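Local coordinates for peptidoglycan-recognition protein SD (Drosophila melanogaster, PDB 2RKQ), which binds peptidoglycan of Gram-positive bacteria in innate immunity and thereby activates the Toll pathway, at residues V30-T34 and S149-L154; L138-Q143 and Y155-W161; I71-V77 and E114-A119. The contacts are given in a common frame with arbitrary orientation. Residues are numbered along the deposited sequence.

Contact 1: residues V30-T34 and S149-L154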
loop_
_atom_site.group_PDB
_atom_site.type_symbol
_atom_site.label_atom_id
_atom_site.label_comp_id
_atom_site.label_asym_id
_atom_site.label_seq_id
_atom_site.Cartn_x
_atom_site.Cartn_y
_atom_site.Cartn_z
ATOM N N VAL A 30 -5.766 -1.386 -3.921
ATOM C CA VAL A 30 -5.592 -2.704 -3.342
ATOM C C VAL A 30 -4.956 -2.536 -1.973
ATOM O O VAL A 30 -3.926 -1.900 -1.853
ATOM C CB VAL A 30 -4.708 -3.614 -4.238
ATOM C CG1 VAL A 30 -4.422 -4.946 -3.546
ATOM C CG2 VAL A 30 -5.430 -3.893 -5.548
ATOM N N ILE A 31 -5.589 -3.096 -0.944
ATOM C CA ILE A 31 -5.092 -2.992 0.414
ATOM C C ILE A 31 -4.363 -4.270 0.814
ATOM O O ILE A 31 -4.926 -5.376 0.768
ATOM C CB ILE A 31 -6.231 -2.727 1.414
ATOM C CG1 ILE A 31 -7.081 -1.523 0.976
ATOM C CG2 ILE A 31 -5.670 -2.525 2.832
ATOM C CD1 ILE A 31 -6.290 -0.216 0.818
ATOM N N ALA A 32 -3.114 -4.087 1.227
ATOM C CA ALA A 32 -2.243 -5.165 1.678
ATOM C C ALA A 32 -1.762 -4.934 3.099
ATOM O O ALA A 32 -1.946 -3.860 3.664
ATOM C CB ALA A 32 -1.040 -5.278 0.737
ATOM N N HIS A 33 -1.200 -5.979 3.702
ATOM C CA HIS A 33 -0.317 -5.786 4.848
ATOM C C HIS A 33 1.067 -6.284 4.477
ATOM O O HIS A 33 1.231 -7.038 3.510
ATOM C CB HIS A 33 -0.869 -6.389 6.158
ATOM C CG HIS A 33 -0.835 -7.892 6.274
ATOM N ND1 HIS A 33 -0.522 -8.765 5.252
ATOM C CD2 HIS A 33 -1.135 -8.666 7.347
ATOM C CE1 HIS A 33 -0.600 -10.013 5.706
ATOM N NE2 HIS A 33 -0.978 -9.974 6.967
ATOM N N THR A 34 2.057 -5.832 5.228
ATOM C CA THR A 34 3.431 -6.257 4.939
ATOM C C THR A 34 3.718 -7.618 5.540
ATOM O O THR A 34 4.671 -8.294 5.121
ATOM C CB THR A 34 4.459 -5.254 5.452
ATOM O OG1 THR A 34 4.318 -5.107 6.868
ATOM C CG2 THR A 34 4.255 -3.922 4.790
ATOM N N SER A 149 -2.882 -11.788 2.854
ATOM C CA SER A 149 -2.832 -10.332 2.955
ATOM C C SER A 149 -4.175 -9.750 2.501
ATOM O O SER A 149 -4.736 -10.230 1.515
ATOM C CB SER A 149 -1.701 -9.836 2.075
ATOM O OG SER A 149 -1.642 -8.426 2.075
ATOM N N PRO A 150 -4.704 -8.717 3.189
ATOM C CA PRO A 150 -4.116 -7.888 4.241
ATOM C C PRO A 150 -4.344 -8.409 5.657
ATOM O O PRO A 150 -4.200 -7.652 6.624
ATOM C CB PRO A 150 -4.827 -6.544 4.034
ATOM C CG PRO A 150 -6.246 -6.968 3.634
ATOM C CD PRO A 150 -6.058 -8.239 2.812
ATOM N N GLY A 151 -4.642 -9.702 5.758
ATOM C CA GLY A 151 -4.910 -10.324 7.049
ATOM C C GLY A 151 -6.394 -10.292 7.323
ATOM O O GLY A 151 -7.105 -9.347 6.961
ATOM N N GLU A 152 -6.887 -11.324 7.993
ATOM C CA GLU A 152 -8.329 -11.427 8.196
ATOM C C GLU A 152 -8.951 -10.187 8.830
ATOM O O GLU A 152 -10.014 -9.731 8.394
ATOM C CB GLU A 152 -8.681 -12.646 9.055
ATOM C CG GLU A 152 -8.347 -13.993 8.444
ATOM C CD GLU A 152 -9.138 -14.317 7.184
ATOM O OE1 GLU A 152 -8.585 -15.041 6.330
ATOM O OE2 GLU A 152 -10.306 -13.875 7.040
ATOM N N ALA A 153 -8.306 -9.645 9.868
ATOM C CA ALA A 153 -8.915 -8.553 10.622
ATOM C C ALA A 153 -8.984 -7.291 9.786
ATOM O O ALA A 153 -9.989 -6.575 9.789
ATOM C CB ALA A 153 -8.146 -8.289 11.921
ATOM N N LEU A 154 -7.905 -7.023 9.055
ATOM C CA LEU A 154 -7.899 -5.841 8.214
ATOM C C LEU A 154 -8.809 -6.026 6.995
ATOM O O LEU A 154 -9.533 -5.105 6.600
ATOM C CB LEU A 154 -6.462 -5.494 7.825
ATOM C CG LEU A 154 -6.286 -4.351 6.825
ATOM C CD1 LEU A 154 -7.033 -3.070 7.238
ATOM C CD2 LEU A 154 -4.809 -4.068 6.697
#

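Contact 2: residues L138-Q143 and Y155-W161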
loop_
_atom_site.group_PDB
_atom_site.type_symbol
_atom_site.label_atom_id
_atom_site.label_comp_id
_atom_site.label_asym_id
_atom_site.label_seq_id
_atom_site.Cartn_x
_atom_site.Cartn_y
_atom_site.Cartn_z
ATOM N N LEU A 138 -12.280 -0.939 -4.658
ATOM C CA LEU A 138 -11.396 -1.199 -3.543
ATOM C C LEU A 138 -11.326 -2.696 -3.332
ATOM O O LEU A 138 -12.366 -3.358 -3.184
ATOM C CB LEU A 138 -11.912 -0.519 -2.277
ATOM C CG LEU A 138 -11.094 -0.754 -1.012
ATOM C CD1 LEU A 138 -9.813 0.049 -1.039
ATOM C CD2 LEU A 138 -11.955 -0.372 0.179
ATOM N N LEU A 139 -10.111 -3.234 -3.276
ATOM C CA LEU A 139 -9.923 -4.679 -3.165
ATOM C C LEU A 139 -8.928 -5.015 -2.083
ATOM O O LEU A 139 -8.001 -4.258 -1.847
ATOM C CB LEU A 139 -9.367 -5.237 -4.471
ATOM C CG LEU A 139 -10.286 -4.996 -5.670
ATOM C CD1 LEU A 139 -9.524 -5.290 -6.955
ATOM C CD2 LEU A 139 -11.503 -5.885 -5.584
ATOM N N GLY A 140 -9.106 -6.150 -1.423
ATOM C CA GLY A 140 -8.011 -6.647 -0.601
ATOM C C GLY A 140 -6.988 -7.342 -1.467
ATOM O O GLY A 140 -7.316 -7.872 -2.533
ATOM N N HIS A 141 -5.752 -7.378 -0.986
ATOM C CA HIS A 141 -4.654 -8.048 -1.671
ATOM C C HIS A 141 -5.047 -9.494 -2.029
ATOM O O HIS A 141 -4.778 -9.963 -3.132
ATOM C CB HIS A 141 -3.457 -7.984 -0.728
ATOM C CG HIS A 141 -2.134 -8.259 -1.368
ATOM N ND1 HIS A 141 -0.980 -8.355 -0.622
ATOM C CD2 HIS A 141 -1.775 -8.461 -2.658
ATOM C CE1 HIS A 141 0.037 -8.604 -1.428
ATOM N NE2 HIS A 141 -0.420 -8.683 -2.667
ATOM N N ARG A 142 -5.729 -10.171 -1.107
ATOM C CA ARG A 142 -6.146 -11.555 -1.330
ATOM C C ARG A 142 -7.113 -11.728 -2.504
ATOM O O ARG A 142 -7.314 -12.850 -2.987
ATOM C CB ARG A 142 -6.806 -12.119 -0.074
ATOM C CG ARG A 142 -8.014 -11.337 0.421
ATOM C CD ARG A 142 -8.693 -12.045 1.578
ATOM N NE ARG A 142 -7.809 -12.137 2.731
ATOM C CZ ARG A 142 -8.157 -12.713 3.872
ATOM N NH1 ARG A 142 -9.379 -13.224 4.004
ATOM N NH2 ARG A 142 -7.292 -12.765 4.876
ATOM N N GLN A 143 -7.748 -10.644 -2.939
ATOM C CA GLN A 143 -8.665 -10.738 -4.075
ATOM C C GLN A 143 -7.924 -10.682 -5.413
ATOM O O GLN A 143 -8.511 -10.998 -6.452
ATOM C CB GLN A 143 -9.726 -9.647 -4.015
ATOM C CG GLN A 143 -10.545 -9.695 -2.741
ATOM C CD GLN A 143 -11.548 -8.584 -2.683
ATOM O OE1 GLN A 143 -11.364 -7.586 -1.957
ATOM N NE2 GLN A 143 -12.635 -8.742 -3.437
ATOM N N TYR A 155 -8.795 -7.216 6.416
ATOM C CA TYR A 155 -9.693 -7.496 5.295
ATOM C C TYR A 155 -11.154 -7.287 5.675
ATOM O O TYR A 155 -11.900 -6.662 4.929
ATOM C CB TYR A 155 -9.486 -8.907 4.762
ATOM C CG TYR A 155 -10.283 -9.196 3.515
ATOM C CD1 TYR A 155 -11.308 -10.141 3.536
ATOM C CD2 TYR A 155 -10.040 -8.499 2.328
ATOM C CE1 TYR A 155 -12.048 -10.415 2.393
ATOM C CE2 TYR A 155 -10.773 -8.770 1.178
ATOM C CZ TYR A 155 -11.775 -9.725 1.230
ATOM O OH TYR A 155 -12.507 -9.995 0.093
ATOM N N ALA A 156 -11.532 -7.734 6.868
ATOM C CA ALA A 156 -12.924 -7.570 7.327
ATOM C C ALA A 156 -13.328 -6.103 7.401
ATOM O O ALA A 156 -14.484 -5.738 7.126
ATOM C CB ALA A 156 -13.101 -8.209 8.668
ATOM N N LEU A 157 -12.372 -5.262 7.783
ATOM C CA LEU A 157 -12.620 -3.833 7.876
ATOM C C LEU A 157 -12.773 -3.210 6.489
ATOM O O LEU A 157 -13.741 -2.472 6.237
ATOM C CB LEU A 157 -11.502 -3.136 8.664
ATOM C CG LEU A 157 -11.395 -3.459 10.152
ATOM C CD1 LEU A 157 -10.166 -2.743 10.723
ATOM C CD2 LEU A 157 -12.679 -3.044 10.895
ATOM N N ILE A 158 -11.834 -3.512 5.588
ATOM C CA ILE A 158 -11.873 -2.866 4.274
ATOM C C ILE A 158 -13.115 -3.289 3.487
ATOM O O ILE A 158 -13.630 -2.519 2.687
ATOM C CB ILE A 158 -10.563 -3.039 3.446
ATOM C CG1 ILE A 158 -10.359 -4.473 2.991
ATOM C CG2 ILE A 158 -9.370 -2.554 4.235
ATOM C CD1 ILE A 158 -10.539 -4.677 1.523
ATOM N N GLN A 159 -13.619 -4.499 3.733
ATOM C CA GLN A 159 -14.855 -4.908 3.052
ATOM C C GLN A 159 -16.011 -3.985 3.388
ATOM O O GLN A 159 -17.026 -3.970 2.685
ATOM C CB GLN A 159 -15.254 -6.322 3.451
ATOM C CG GLN A 159 -14.368 -7.410 2.893
ATOM C CD GLN A 159 -14.899 -8.770 3.235
ATOM O OE1 GLN A 159 -15.359 -9.512 2.358
ATOM N NE2 GLN A 159 -14.877 -9.100 4.508
ATOM N N GLN A 160 -15.895 -3.263 4.497
ATOM C CA GLN A 160 -16.954 -2.349 4.905
ATOM C C GLN A 160 -16.799 -0.941 4.347
ATOM O O GLN A 160 -17.711 -0.111 4.490
ATOM C CB GLN A 160 -17.048 -2.228 6.432
ATOM C CG GLN A 160 -17.141 -3.552 7.155
ATOM C CD GLN A 160 -16.997 -3.435 8.679
ATOM O OE1 GLN A 160 -17.467 -4.305 9.417
ATOM N NE2 GLN A 160 -16.339 -2.377 9.153
ATOM N N TRP A 161 -15.641 -0.656 3.758
ATOM C CA TRP A 161 -15.355 0.670 3.246
ATOM C C TRP A 161 -16.074 0.945 1.935
ATOM O O TRP A 161 -16.407 0.018 1.187
ATOM C CB TRP A 161 -13.852 0.826 3.003
ATOM C CG TRP A 161 -13.015 0.816 4.238
ATOM C CD1 TRP A 161 -13.417 0.561 5.522
ATOM C CD2 TRP A 161 -11.603 1.016 4.285
ATOM N NE1 TRP A 161 -12.330 0.623 6.375
ATOM C CE2 TRP A 161 -11.206 0.889 5.638
ATOM C CE3 TRP A 161 -10.631 1.296 3.312
ATOM C CZ2 TRP A 161 -9.874 1.035 6.042
ATOM C CZ3 TRP A 161 -9.302 1.441 3.714
ATOM C CH2 TRP A 161 -8.942 1.302 5.069
#

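Contact 3: residues I71-V77 and E114-A119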
loop_
_atom_site.group_PDB
_atom_site.type_symbol
_atom_site.label_atom_id
_atom_site.label_comp_id
_atom_site.label_asym_id
_atom_site.label_seq_id
_atom_site.Cartn_x
_atom_site.Cartn_y
_atom_site.Cartn_z
ATOM N N ILE A 71 1.513 2.406 5.306
ATOM C CA ILE A 71 0.945 3.101 6.455
ATOM C C ILE A 71 1.476 2.500 7.747
ATOM O O ILE A 71 1.287 1.317 8.019
ATOM C CB ILE A 71 -0.588 3.054 6.442
ATOM C CG1 ILE A 71 -1.123 3.560 5.083
ATOM C CG2 ILE A 71 -1.136 3.914 7.582
ATOM C CD1 ILE A 71 -2.611 3.489 4.959
ATOM N N GLY A 72 2.201 3.319 8.501
ATOM C CA GLY A 72 2.793 2.836 9.744
ATOM C C GLY A 72 1.790 2.820 10.868
ATOM O O GLY A 72 0.743 3.474 10.805
ATOM N N GLY A 73 2.108 2.053 11.907
ATOM C CA GLY A 73 1.279 2.046 13.112
ATOM C C GLY A 73 1.303 3.360 13.856
ATOM O O GLY A 73 0.497 3.594 14.748
ATOM N N ASN A 74 2.240 4.234 13.490
ATOM C CA ASN A 74 2.245 5.621 13.966
ATOM C C ASN A 74 1.238 6.514 13.244
ATOM O O ASN A 74 1.158 7.725 13.509
ATOM C CB ASN A 74 3.638 6.231 13.788
ATOM C CG ASN A 74 4.088 6.258 12.324
ATOM O OD1 ASN A 74 3.455 5.672 11.435
ATOM N ND2 ASN A 74 5.199 6.960 12.071
ATOM N N GLY A 75 0.508 5.924 12.291
ATOM C CA GLY A 75 -0.505 6.661 11.540
ATOM C C GLY A 75 0.015 7.449 10.354
ATOM O O GLY A 75 -0.753 8.172 9.718
ATOM N N LYS A 76 1.305 7.316 10.055
ATOM C CA LYS A 76 1.905 8.075 8.954
ATOM C C LYS A 76 1.848 7.301 7.656
ATOM O O LYS A 76 1.946 6.074 7.643
ATOM C CB LYS A 76 3.347 8.457 9.274
ATOM C CG LYS A 76 3.415 9.574 10.314
ATOM C CD LYS A 76 4.811 10.145 10.451
ATOM C CE LYS A 76 4.795 11.397 11.336
ATOM N NZ LYS A 76 6.120 12.028 11.387
ATOM N N VAL A 77 1.709 8.048 6.565
ATOM C CA VAL A 77 1.641 7.471 5.227
ATOM C C VAL A 77 2.977 7.747 4.563
ATOM O O VAL A 77 3.410 8.895 4.500
ATOM C CB VAL A 77 0.547 8.113 4.381
ATOM C CG1 VAL A 77 0.589 7.532 2.961
ATOM C CG2 VAL A 77 -0.831 7.920 5.035
ATOM N N GLU A 114 -5.344 5.302 14.037
ATOM C CA GLU A 114 -4.637 6.344 13.287
ATOM C C GLU A 114 -4.239 5.849 11.905
ATOM O O GLU A 114 -4.268 6.606 10.946
ATOM C CB GLU A 114 -3.400 6.821 14.025
ATOM C CG GLU A 114 -3.715 7.651 15.242
ATOM C CD GLU A 114 -4.104 6.787 16.402
ATOM O OE1 GLU A 114 -3.742 5.576 16.391
ATOM O OE2 GLU A 114 -4.771 7.314 17.330
ATOM N N ALA A 115 -3.864 4.581 11.807
ATOM C CA ALA A 115 -3.500 4.003 10.515
ATOM C C ALA A 115 -4.714 3.854 9.626
ATOM O O ALA A 115 -4.667 4.175 8.442
ATOM C CB ALA A 115 -2.823 2.670 10.703
ATOM N N LEU A 116 -5.812 3.384 10.197
ATOM C CA LEU A 116 -7.047 3.260 9.420
ATOM C C LEU A 116 -7.541 4.610 8.953
ATOM O O LEU A 116 -7.952 4.736 7.804
ATOM C CB LEU A 116 -8.141 2.548 10.225
ATOM C CG LEU A 116 -7.805 1.117 10.635
ATOM C CD1 LEU A 116 -8.778 0.666 11.698
ATOM C CD2 LEU A 116 -7.927 0.223 9.440
ATOM N N ASP A 117 -7.507 5.612 9.835
ATOM C CA ASP A 117 -7.899 6.972 9.433
ATOM C C ASP A 117 -7.030 7.451 8.284
ATOM O O ASP A 117 -7.523 8.007 7.315
ATOM C CB ASP A 117 -7.740 7.960 10.575
ATOM C CG ASP A 117 -8.777 7.786 11.660
ATOM O OD1 ASP A 117 -9.799 7.070 11.462
ATOM O OD2 ASP A 117 -8.558 8.402 12.718
ATOM N N ALA A 118 -5.722 7.235 8.415
ATOM C CA ALA A 118 -4.758 7.656 7.408
ATOM C C ALA A 118 -5.075 7.019 6.045
ATOM O O ALA A 118 -5.031 7.702 5.007
ATOM C CB ALA A 118 -3.348 7.298 7.864
ATOM N N ALA A 119 -5.420 5.728 6.044
ATOM C CA ALA A 119 -5.785 5.043 4.797
ATOM C C ALA A 119 -7.027 5.659 4.156
ATOM O O ALA A 119 -7.055 5.883 2.955
ATOM C CB ALA A 119 -6.002 3.554 5.051
HETATM O O HOH W 1 -1.136 5.655 16.246
#

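Contact 1: residues V30-T34 and S149-L154
One hydrogen bond joins the end of strand 26-33 to the loop before helix 152-158: His33 N donates to Ser149 OG (3.0 Å, N-H...O angle 160°). Ser149 OG also lies 3.3 Å from Ala32 CA and is hydrogen-bonded to His141. Around the His33 imidazole the contacts are van der Waals packing of backbone atoms against the ring. Pro150 O sits over one ring face, 3.3 Å from His33 CD2, and is buried without a hydrogen-bonding partner; Gly151 N lies over the same face, 3.9 Å from His33 NE2. Ala32, His141 and Ser149 probably occupy the positions of the two histidines and the cysteine that hold zinc in the amidases of this family: Ala32 CB lies 3.4 Å from His141 ND1 and 3.5 Å from Ser149 OG. With alanine and serine in two of the three positions and no metal in the coordinates, this is consistent with a recognition protein on the amidase fold rather than a zinc amidase. The apolar contacts flank this site: Ile31 CG2 meets Pro150 CB at 4.3 Å and Leu154 CD2 at 4.2 Å, so the first turn of helix 152-158 rests on the strand. In the backbone, a cis peptide precedes Pro150, whose CA comes within 4.2 Å of Ala32 CA, and at Gly151, the N-cap, a CB would crowd both His33 CD2 and the preceding carbonyl oxygen.

Contact 2: residues L138-Q143 and Y155-W161
Tyr155 gives up the most surface here, its ring projecting from helix 152-158 against Gly140, Arg142 and Gln143. The Arg142 guanidinium lies flat on one face of the ring (centres 4.6 Å apart, planes at 22°), a cation-pi stack, while Arg142 CD makes a CH-pi contact 3.6 Å from the ring centroid. The ring edge meets Gly140, whose CA is 3.9 Å from Tyr155 CE2; a CB there would clash with Tyr155 CD2. Leu138, second in buried area, points toward Ile158 and Trp161: its CD2 touches Trp161 CB at 3.6 Å and Ile158 O at 3.7 Å, so edge strand 136-140 of the amidase-fold sheet is covered by helix 152-158 and the type I turn 158-161. Arg142 also has a salt bridge to Glu152 and a hydrogen bond to Lys148 O. No hydrogen bond crosses between the segments, so the contact rests on apolar packing at Leu138 and Ile158 and on the Tyr155 ring, whose face takes the Arg142 cation and whose edge abuts Gly140.

Contact 3: residues I71-V77 and E114-A119
A beta-hairpin turn packs against an alanine-rich helix face: the link between antiparallel strands 69-71 and 77-79 of the amidase-fold mixed sheet meets the N-terminal part of helix 113-128. The hairpin is of the type I turn plus G1 bulge kind, with Gly75 N bonded to Gly72 O (2.9 Å), Gly72 N bonded to Lys76 O (2.9 Å), and Gly75 at positive phi in the bulge position. An Asx turn, Lys76 N to Asn74 OD1 at 3.0 Å, braces it further. Small helix residues permit close approach, Gly75 CA and Ala115 CA being 4.1 Å apart; a CB on Gly75 would clash with Glu114 CB. Ile71 fits over the alanines, with CD1 3.4 Å from Ala119 CB and CG2 3.8 Å from Ala115 CB, while Val77 CG2 reaches Ala118 CB at 3.8 Å. Beside the exposed Glu114, one water donates to both Gly73 O (3.0 Å) and Glu114 OE1 (2.6 Å).

Contacts 1 and 2, centres about 7 Å apart, both use helix 152-158 and adjacent strands 26-33 and 136-140, and their segments alternate along the chain. They meet at what is probably the counterpart of the family's zinc site, where Ser149 OG lies 2.8 Å from His141 ND1 and Ala32 CB 3.4 Å from the same ND1; strand pairing adds Ile31 O to His141 N at 2.8 Å. The centre of contact 3 is about 14 Å from that of contact 1 and 16 Å from that of contact 2. Helix-to-helix packing connects it to both: Leu116 CD2 is 4.1 Å from Leu154 CD1, and Leu116 CD1 is 3.8 Å from Leu157 CD1. Trp161 CH2 reaches Ala119 CB at 3.7 Å.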